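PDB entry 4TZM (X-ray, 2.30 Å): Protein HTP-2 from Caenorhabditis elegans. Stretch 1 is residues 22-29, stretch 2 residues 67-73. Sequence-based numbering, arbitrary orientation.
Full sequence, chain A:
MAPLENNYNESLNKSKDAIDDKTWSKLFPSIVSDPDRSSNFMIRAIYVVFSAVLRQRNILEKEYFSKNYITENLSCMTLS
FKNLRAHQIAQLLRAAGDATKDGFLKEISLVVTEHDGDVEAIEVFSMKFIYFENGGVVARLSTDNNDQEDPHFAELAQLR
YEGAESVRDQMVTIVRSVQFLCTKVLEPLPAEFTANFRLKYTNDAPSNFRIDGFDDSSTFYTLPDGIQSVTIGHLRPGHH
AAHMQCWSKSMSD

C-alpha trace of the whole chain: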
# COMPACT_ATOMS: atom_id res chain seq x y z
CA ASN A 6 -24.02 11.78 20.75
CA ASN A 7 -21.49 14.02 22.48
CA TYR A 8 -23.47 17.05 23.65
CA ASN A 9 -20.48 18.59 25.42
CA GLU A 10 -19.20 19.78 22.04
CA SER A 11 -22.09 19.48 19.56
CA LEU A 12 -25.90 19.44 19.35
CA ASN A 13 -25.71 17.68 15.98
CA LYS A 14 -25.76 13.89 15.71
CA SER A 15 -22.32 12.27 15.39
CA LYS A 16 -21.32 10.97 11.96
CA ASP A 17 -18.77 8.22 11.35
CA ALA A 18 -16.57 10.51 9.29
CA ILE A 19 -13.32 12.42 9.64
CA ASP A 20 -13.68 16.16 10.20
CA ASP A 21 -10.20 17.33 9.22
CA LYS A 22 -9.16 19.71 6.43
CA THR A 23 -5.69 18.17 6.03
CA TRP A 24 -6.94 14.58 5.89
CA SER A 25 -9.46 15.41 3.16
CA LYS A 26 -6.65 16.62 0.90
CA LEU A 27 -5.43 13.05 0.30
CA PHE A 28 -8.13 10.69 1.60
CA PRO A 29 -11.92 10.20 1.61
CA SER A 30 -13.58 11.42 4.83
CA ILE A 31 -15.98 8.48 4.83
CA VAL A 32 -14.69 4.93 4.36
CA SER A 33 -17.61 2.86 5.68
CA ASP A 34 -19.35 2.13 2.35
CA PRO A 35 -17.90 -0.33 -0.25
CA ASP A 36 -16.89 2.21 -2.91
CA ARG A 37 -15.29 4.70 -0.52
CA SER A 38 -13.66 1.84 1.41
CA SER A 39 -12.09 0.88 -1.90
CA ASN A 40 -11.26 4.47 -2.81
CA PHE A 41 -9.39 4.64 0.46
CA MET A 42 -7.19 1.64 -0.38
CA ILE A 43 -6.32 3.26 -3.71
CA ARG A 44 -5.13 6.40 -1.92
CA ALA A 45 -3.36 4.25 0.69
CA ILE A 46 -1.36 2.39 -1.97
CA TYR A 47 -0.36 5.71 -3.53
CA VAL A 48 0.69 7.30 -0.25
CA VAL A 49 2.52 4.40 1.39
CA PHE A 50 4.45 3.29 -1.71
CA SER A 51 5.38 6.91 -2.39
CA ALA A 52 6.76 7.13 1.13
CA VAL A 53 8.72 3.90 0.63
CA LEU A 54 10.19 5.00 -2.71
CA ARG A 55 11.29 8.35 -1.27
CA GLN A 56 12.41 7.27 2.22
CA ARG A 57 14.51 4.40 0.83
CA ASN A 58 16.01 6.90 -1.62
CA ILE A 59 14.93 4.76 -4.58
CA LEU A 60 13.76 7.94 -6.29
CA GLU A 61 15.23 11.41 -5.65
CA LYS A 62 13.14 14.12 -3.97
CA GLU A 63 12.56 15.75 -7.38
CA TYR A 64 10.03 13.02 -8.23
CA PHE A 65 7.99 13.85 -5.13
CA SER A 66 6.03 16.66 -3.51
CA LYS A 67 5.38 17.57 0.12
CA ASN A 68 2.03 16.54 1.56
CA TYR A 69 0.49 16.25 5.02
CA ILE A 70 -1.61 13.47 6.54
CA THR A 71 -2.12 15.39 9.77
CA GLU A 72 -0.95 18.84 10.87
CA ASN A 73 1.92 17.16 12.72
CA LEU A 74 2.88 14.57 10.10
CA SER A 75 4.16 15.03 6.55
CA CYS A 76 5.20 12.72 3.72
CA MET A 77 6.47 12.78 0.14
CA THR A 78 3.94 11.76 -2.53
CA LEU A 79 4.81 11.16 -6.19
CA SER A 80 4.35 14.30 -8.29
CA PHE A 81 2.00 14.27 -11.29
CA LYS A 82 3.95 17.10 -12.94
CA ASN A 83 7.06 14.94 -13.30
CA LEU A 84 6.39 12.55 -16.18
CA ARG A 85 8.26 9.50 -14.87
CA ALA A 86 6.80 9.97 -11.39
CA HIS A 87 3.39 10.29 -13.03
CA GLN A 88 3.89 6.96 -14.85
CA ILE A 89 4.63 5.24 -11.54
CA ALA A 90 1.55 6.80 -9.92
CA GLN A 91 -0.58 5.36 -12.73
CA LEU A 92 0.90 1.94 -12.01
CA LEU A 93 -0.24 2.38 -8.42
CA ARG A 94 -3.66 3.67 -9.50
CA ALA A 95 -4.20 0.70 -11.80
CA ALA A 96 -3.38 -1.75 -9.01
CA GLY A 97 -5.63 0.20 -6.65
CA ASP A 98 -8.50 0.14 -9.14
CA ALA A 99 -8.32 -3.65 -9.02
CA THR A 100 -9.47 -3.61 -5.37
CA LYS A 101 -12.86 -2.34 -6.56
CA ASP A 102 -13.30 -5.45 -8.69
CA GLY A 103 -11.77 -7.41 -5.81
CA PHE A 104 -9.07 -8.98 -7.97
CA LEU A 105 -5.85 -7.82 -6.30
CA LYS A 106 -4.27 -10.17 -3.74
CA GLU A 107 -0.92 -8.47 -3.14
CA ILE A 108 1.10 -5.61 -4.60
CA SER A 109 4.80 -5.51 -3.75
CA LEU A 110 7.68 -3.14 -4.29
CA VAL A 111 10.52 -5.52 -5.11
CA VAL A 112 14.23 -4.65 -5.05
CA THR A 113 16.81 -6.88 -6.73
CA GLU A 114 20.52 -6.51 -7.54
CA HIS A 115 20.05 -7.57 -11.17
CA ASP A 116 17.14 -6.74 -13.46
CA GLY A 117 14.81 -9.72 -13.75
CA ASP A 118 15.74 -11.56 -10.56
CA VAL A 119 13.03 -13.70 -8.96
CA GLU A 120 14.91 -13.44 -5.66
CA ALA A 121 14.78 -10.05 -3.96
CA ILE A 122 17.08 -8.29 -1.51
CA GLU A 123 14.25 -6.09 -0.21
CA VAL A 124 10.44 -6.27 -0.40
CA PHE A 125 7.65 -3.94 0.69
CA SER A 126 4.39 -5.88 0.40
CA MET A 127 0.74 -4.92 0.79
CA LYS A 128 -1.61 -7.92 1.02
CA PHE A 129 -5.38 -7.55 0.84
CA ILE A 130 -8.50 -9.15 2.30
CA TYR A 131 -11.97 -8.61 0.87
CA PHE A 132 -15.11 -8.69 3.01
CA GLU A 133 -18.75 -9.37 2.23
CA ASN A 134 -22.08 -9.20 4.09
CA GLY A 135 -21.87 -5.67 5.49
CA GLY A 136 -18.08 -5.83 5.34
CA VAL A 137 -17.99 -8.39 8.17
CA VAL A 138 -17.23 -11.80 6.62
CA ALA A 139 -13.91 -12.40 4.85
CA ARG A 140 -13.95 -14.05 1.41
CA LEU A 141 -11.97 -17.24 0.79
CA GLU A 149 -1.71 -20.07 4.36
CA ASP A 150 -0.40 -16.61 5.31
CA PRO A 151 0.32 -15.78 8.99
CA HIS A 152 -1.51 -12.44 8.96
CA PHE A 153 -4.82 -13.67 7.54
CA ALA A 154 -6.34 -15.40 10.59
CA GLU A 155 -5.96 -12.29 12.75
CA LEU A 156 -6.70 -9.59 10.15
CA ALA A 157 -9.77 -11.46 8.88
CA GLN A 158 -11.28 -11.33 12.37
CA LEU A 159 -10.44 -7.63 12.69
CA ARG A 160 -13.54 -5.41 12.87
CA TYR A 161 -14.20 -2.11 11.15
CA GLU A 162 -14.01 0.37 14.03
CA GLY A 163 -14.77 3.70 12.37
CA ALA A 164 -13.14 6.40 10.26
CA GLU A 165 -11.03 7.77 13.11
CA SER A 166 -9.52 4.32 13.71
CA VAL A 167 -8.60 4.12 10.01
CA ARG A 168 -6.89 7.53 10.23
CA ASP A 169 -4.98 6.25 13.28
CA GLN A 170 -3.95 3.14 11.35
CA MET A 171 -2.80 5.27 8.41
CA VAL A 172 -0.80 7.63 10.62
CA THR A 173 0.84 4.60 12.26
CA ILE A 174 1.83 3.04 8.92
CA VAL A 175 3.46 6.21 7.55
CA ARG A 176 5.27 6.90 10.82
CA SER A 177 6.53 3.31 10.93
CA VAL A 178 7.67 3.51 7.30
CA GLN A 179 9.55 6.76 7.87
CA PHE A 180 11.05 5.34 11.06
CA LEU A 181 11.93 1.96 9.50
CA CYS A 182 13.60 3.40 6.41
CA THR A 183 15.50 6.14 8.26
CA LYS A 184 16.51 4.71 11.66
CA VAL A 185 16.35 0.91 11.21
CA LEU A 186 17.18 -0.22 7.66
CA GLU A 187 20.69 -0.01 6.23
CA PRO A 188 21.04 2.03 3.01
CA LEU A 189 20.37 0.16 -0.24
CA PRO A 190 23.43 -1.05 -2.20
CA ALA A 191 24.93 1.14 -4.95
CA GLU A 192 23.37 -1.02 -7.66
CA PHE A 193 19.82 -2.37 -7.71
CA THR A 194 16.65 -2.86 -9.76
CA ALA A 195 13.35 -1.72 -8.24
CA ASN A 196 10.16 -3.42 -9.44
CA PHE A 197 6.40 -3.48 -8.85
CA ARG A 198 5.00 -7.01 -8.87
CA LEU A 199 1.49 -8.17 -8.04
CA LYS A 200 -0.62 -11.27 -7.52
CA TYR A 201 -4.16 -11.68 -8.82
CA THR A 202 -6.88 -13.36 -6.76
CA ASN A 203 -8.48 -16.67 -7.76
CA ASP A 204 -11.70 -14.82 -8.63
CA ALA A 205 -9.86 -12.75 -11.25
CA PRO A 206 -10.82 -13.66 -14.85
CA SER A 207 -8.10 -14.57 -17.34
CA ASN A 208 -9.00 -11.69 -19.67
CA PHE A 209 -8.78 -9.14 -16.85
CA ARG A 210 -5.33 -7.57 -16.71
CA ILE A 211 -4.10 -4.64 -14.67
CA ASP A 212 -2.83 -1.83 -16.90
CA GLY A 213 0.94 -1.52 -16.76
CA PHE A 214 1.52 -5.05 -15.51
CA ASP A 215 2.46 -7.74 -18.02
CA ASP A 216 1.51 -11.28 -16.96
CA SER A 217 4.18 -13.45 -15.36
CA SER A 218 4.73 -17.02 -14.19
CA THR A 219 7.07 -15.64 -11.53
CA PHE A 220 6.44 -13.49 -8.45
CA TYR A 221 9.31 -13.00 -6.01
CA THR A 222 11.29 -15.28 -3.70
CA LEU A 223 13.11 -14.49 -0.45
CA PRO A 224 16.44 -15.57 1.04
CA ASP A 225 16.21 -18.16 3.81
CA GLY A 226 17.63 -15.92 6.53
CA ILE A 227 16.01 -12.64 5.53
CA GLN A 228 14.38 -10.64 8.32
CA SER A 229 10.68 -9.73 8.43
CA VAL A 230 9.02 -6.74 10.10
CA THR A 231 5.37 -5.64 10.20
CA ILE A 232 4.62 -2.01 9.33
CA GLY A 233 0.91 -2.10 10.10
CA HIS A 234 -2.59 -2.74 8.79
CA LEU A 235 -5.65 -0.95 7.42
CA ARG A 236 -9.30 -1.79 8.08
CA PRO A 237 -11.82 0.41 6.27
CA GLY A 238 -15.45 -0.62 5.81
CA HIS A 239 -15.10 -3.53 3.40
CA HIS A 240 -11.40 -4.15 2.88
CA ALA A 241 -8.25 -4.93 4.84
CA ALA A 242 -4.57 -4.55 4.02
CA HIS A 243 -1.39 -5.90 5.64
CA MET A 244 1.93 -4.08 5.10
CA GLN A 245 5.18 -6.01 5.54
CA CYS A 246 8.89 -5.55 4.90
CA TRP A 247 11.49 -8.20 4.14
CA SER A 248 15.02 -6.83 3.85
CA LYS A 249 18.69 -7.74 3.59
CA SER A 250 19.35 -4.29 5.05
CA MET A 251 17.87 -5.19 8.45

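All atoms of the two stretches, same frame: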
# COMPACT_ATOMS: atom_id res chain seq x y z
N LYS A 22 -9.44 19.08 7.72
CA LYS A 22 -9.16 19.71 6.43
C LYS A 22 -7.95 19.07 5.75
O LYS A 22 -7.94 18.86 4.53
CB LYS A 22 -8.93 21.21 6.63
CG LYS A 22 -9.03 22.03 5.35
CD LYS A 22 -10.35 21.76 4.63
CE LYS A 22 -10.63 22.83 3.58
NZ LYS A 22 -10.75 24.18 4.19
N THR A 23 -6.93 18.76 6.54
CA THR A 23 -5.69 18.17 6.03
C THR A 23 -5.91 16.76 5.51
O THR A 23 -5.41 16.40 4.43
CB THR A 23 -4.60 18.14 7.11
OG1 THR A 23 -4.45 19.45 7.69
CG2 THR A 23 -3.28 17.69 6.52
N TRP A 24 -6.64 15.95 6.27
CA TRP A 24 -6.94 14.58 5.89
C TRP A 24 -7.68 14.51 4.56
O TRP A 24 -7.41 13.64 3.73
CB TRP A 24 -7.75 13.88 6.98
CG TRP A 24 -8.21 12.50 6.61
CD1 TRP A 24 -9.41 12.15 6.06
CD2 TRP A 24 -7.47 11.28 6.77
NE1 TRP A 24 -9.46 10.79 5.86
CE2 TRP A 24 -8.28 10.23 6.29
CE3 TRP A 24 -6.19 10.97 7.26
CZ2 TRP A 24 -7.86 8.90 6.29
CZ3 TRP A 24 -5.78 9.65 7.26
CH2 TRP A 24 -6.61 8.63 6.78
N SER A 25 -8.61 15.43 4.35
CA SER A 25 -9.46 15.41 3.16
C SER A 25 -8.68 15.73 1.88
O SER A 25 -9.18 15.51 0.78
CB SER A 25 -10.62 16.39 3.31
OG SER A 25 -11.47 16.01 4.39
N LYS A 26 -7.47 16.24 2.04
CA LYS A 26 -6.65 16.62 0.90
C LYS A 26 -6.09 15.39 0.17
O LYS A 26 -5.77 15.46 -1.02
CB LYS A 26 -5.50 17.52 1.35
CG LYS A 26 -4.73 18.16 0.20
CD LYS A 26 -3.41 18.75 0.67
CE LYS A 26 -2.62 19.28 -0.52
NZ LYS A 26 -1.27 19.76 -0.12
N LEU A 27 -5.99 14.27 0.88
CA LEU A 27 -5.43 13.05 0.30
C LEU A 27 -6.38 11.85 0.36
O LEU A 27 -6.27 10.93 -0.46
CB LEU A 27 -4.13 12.68 1.00
CG LEU A 27 -2.90 13.52 0.66
CD1 LEU A 27 -1.76 13.19 1.60
CD2 LEU A 27 -2.50 13.28 -0.78
N PHE A 28 -7.30 11.86 1.32
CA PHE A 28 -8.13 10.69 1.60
C PHE A 28 -9.62 11.01 1.67
O PHE A 28 -9.99 12.14 1.97
CB PHE A 28 -7.70 10.06 2.92
CG PHE A 28 -6.29 9.55 2.92
CD1 PHE A 28 -5.96 8.33 2.34
CD2 PHE A 28 -5.28 10.28 3.53
CE1 PHE A 28 -4.65 7.85 2.35
CE2 PHE A 28 -3.97 9.81 3.55
CZ PHE A 28 -3.66 8.59 2.96
N PRO A 29 -10.48 10.01 1.40
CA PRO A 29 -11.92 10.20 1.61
C PRO A 29 -12.25 10.34 3.09
O PRO A 29 -11.60 9.69 3.92
CB PRO A 29 -12.53 8.92 1.02
CG PRO A 29 -11.44 7.90 1.10
CD PRO A 29 -10.16 8.66 0.89
N LYS A 67 5.68 17.63 -1.31
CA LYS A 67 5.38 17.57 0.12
C LYS A 67 3.88 17.60 0.37
O LYS A 67 3.16 18.47 -0.12
CB LYS A 67 6.06 18.72 0.87
CG LYS A 67 5.95 18.59 2.38
CD LYS A 67 6.77 19.63 3.11
CE LYS A 67 6.75 19.41 4.62
NZ LYS A 67 7.58 20.41 5.35
N ASN A 68 3.42 16.62 1.14
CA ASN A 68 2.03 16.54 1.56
C ASN A 68 1.94 16.33 3.06
O ASN A 68 2.94 16.04 3.71
CB ASN A 68 1.30 15.42 0.83
CG ASN A 68 0.72 15.87 -0.50
OD1 ASN A 68 -0.35 16.47 -0.55
ND2 ASN A 68 1.42 15.56 -1.59
N TYR A 69 0.74 16.49 3.60
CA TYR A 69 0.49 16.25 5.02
C TYR A 69 -0.68 15.28 5.20
O TYR A 69 -1.67 15.36 4.48
CB TYR A 69 0.19 17.56 5.75
CG TYR A 69 1.37 18.48 5.94
CD1 TYR A 69 1.84 19.27 4.89
CD2 TYR A 69 2.00 18.59 7.17
CE1 TYR A 69 2.91 20.12 5.07
CE2 TYR A 69 3.07 19.44 7.36
CZ TYR A 69 3.53 20.21 6.30
OH TYR A 69 4.60 21.06 6.48
N ILE A 70 -0.54 14.38 6.16
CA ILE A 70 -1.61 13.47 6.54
C ILE A 70 -2.35 14.05 7.74
O ILE A 70 -3.58 13.99 7.82
CB ILE A 70 -1.08 12.07 6.87
CG1 ILE A 70 -0.19 11.58 5.73
CG2 ILE A 70 -2.23 11.11 7.13
CD1 ILE A 70 0.72 10.46 6.13
N THR A 71 -1.58 14.58 8.68
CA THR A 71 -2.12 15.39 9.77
C THR A 71 -1.30 16.67 9.84
O THR A 71 -0.34 16.84 9.09
CB THR A 71 -2.07 14.66 11.13
OG1 THR A 71 -0.73 14.66 11.63
CG2 THR A 71 -2.55 13.22 10.98
N GLU A 72 -1.68 17.58 10.73
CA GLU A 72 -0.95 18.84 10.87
C GLU A 72 0.47 18.59 11.36
O GLU A 72 1.38 19.35 11.06
CB GLU A 72 -1.68 19.77 11.84
CG GLU A 72 -3.04 20.25 11.35
CD GLU A 72 -3.72 21.14 12.37
OE1 GLU A 72 -3.26 21.19 13.53
OE2 GLU A 72 -4.72 21.80 12.01
N ASN A 73 0.64 17.50 12.11
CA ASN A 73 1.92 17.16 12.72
C ASN A 73 2.80 16.31 11.81
O ASN A 73 4.03 16.30 11.95
CB ASN A 73 1.68 16.41 14.03
CG ASN A 73 2.64 16.84 15.13
OD1 ASN A 73 3.82 16.51 15.09
ND2 ASN A 73 2.12 17.56 16.12

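Two segments of a chain can pack closely while sharing almost no hydrogen bonds, and this contact in HTP-2 is a clear case: across about 430 Å² of buried surface, summed over both sides, the sole hydrogen bond is a weak one, from Lys-26 NZ to Asn-68 OD1 at 3.4 Å. Everything else is van der Waals packing, and much of it sets methyl groups against backbone carbonyl oxygens.

Thr-23 illustrates the principle best. Its CA-to-CB bond points toward the second stretch, and with chi1 in the m well CG2 lies 3.5 Å from Tyr-69 O and 3.6 Å from Tyr-69 CB. The same methyl is 3.9 Å from Ile-70 O and 4.0 Å from Thr-71 O, so one small group meets three successive residues where the strand gives way to loop. A compact, beta-branched side chain suits so close an approach: the CA atoms of Thr-23 and Thr-71 are only 5.9 Å apart, and those of Trp-24 and Ile-70 5.5 Å. The hydroxyl faces Glu-72, with Thr-23 OG1 4.0 Å from Glu-72 CG.

Leu-27 repeats the theme further along. Its CD1 rests 3.6 Å from Tyr-69 O, while CD2 reaches to 3.9 Å from Asn-68 OD1. The leucine is buried, and its forked end covers the strand without needing a polar partner.

Ile-70 shows that a side chain need not start out toward its partner to pack against it. Its CA-to-CB bond points away from the first stretch, yet CG2 lies 3.8 Å from Trp-24 CZ3 and 4.2 Å from Phe-28 CE2. Both aromatic rings meet this methyl obliquely. All three residues are buried, and their apolar surfaces fit that setting. The indole also has a polar atom to satisfy, and does so within its own stretch: Trp-24 NE1 donates to Pro-29 O at 3.1 Å. Backbone bonds help shape the same segment, with Leu-27 N and Phe-28 N both donating to Trp-24 O, at 3.2 and 3.0 Å.

Toward solvent the chemistry changes. Lys-26 is fully extended, all four chi angles in the t well, which carries its amine to the amide oxygen of Asn-68 while the chain's aliphatic length spans the gap. Tyr-69 contributes its backbone oxygen and CB, but its ring leads away, and its OH accepts a weak hydrogen bond from Lys-67 NZ at 3.3 Å. Van der Waals packing, much of it methyl against oxygen, dominates this contact.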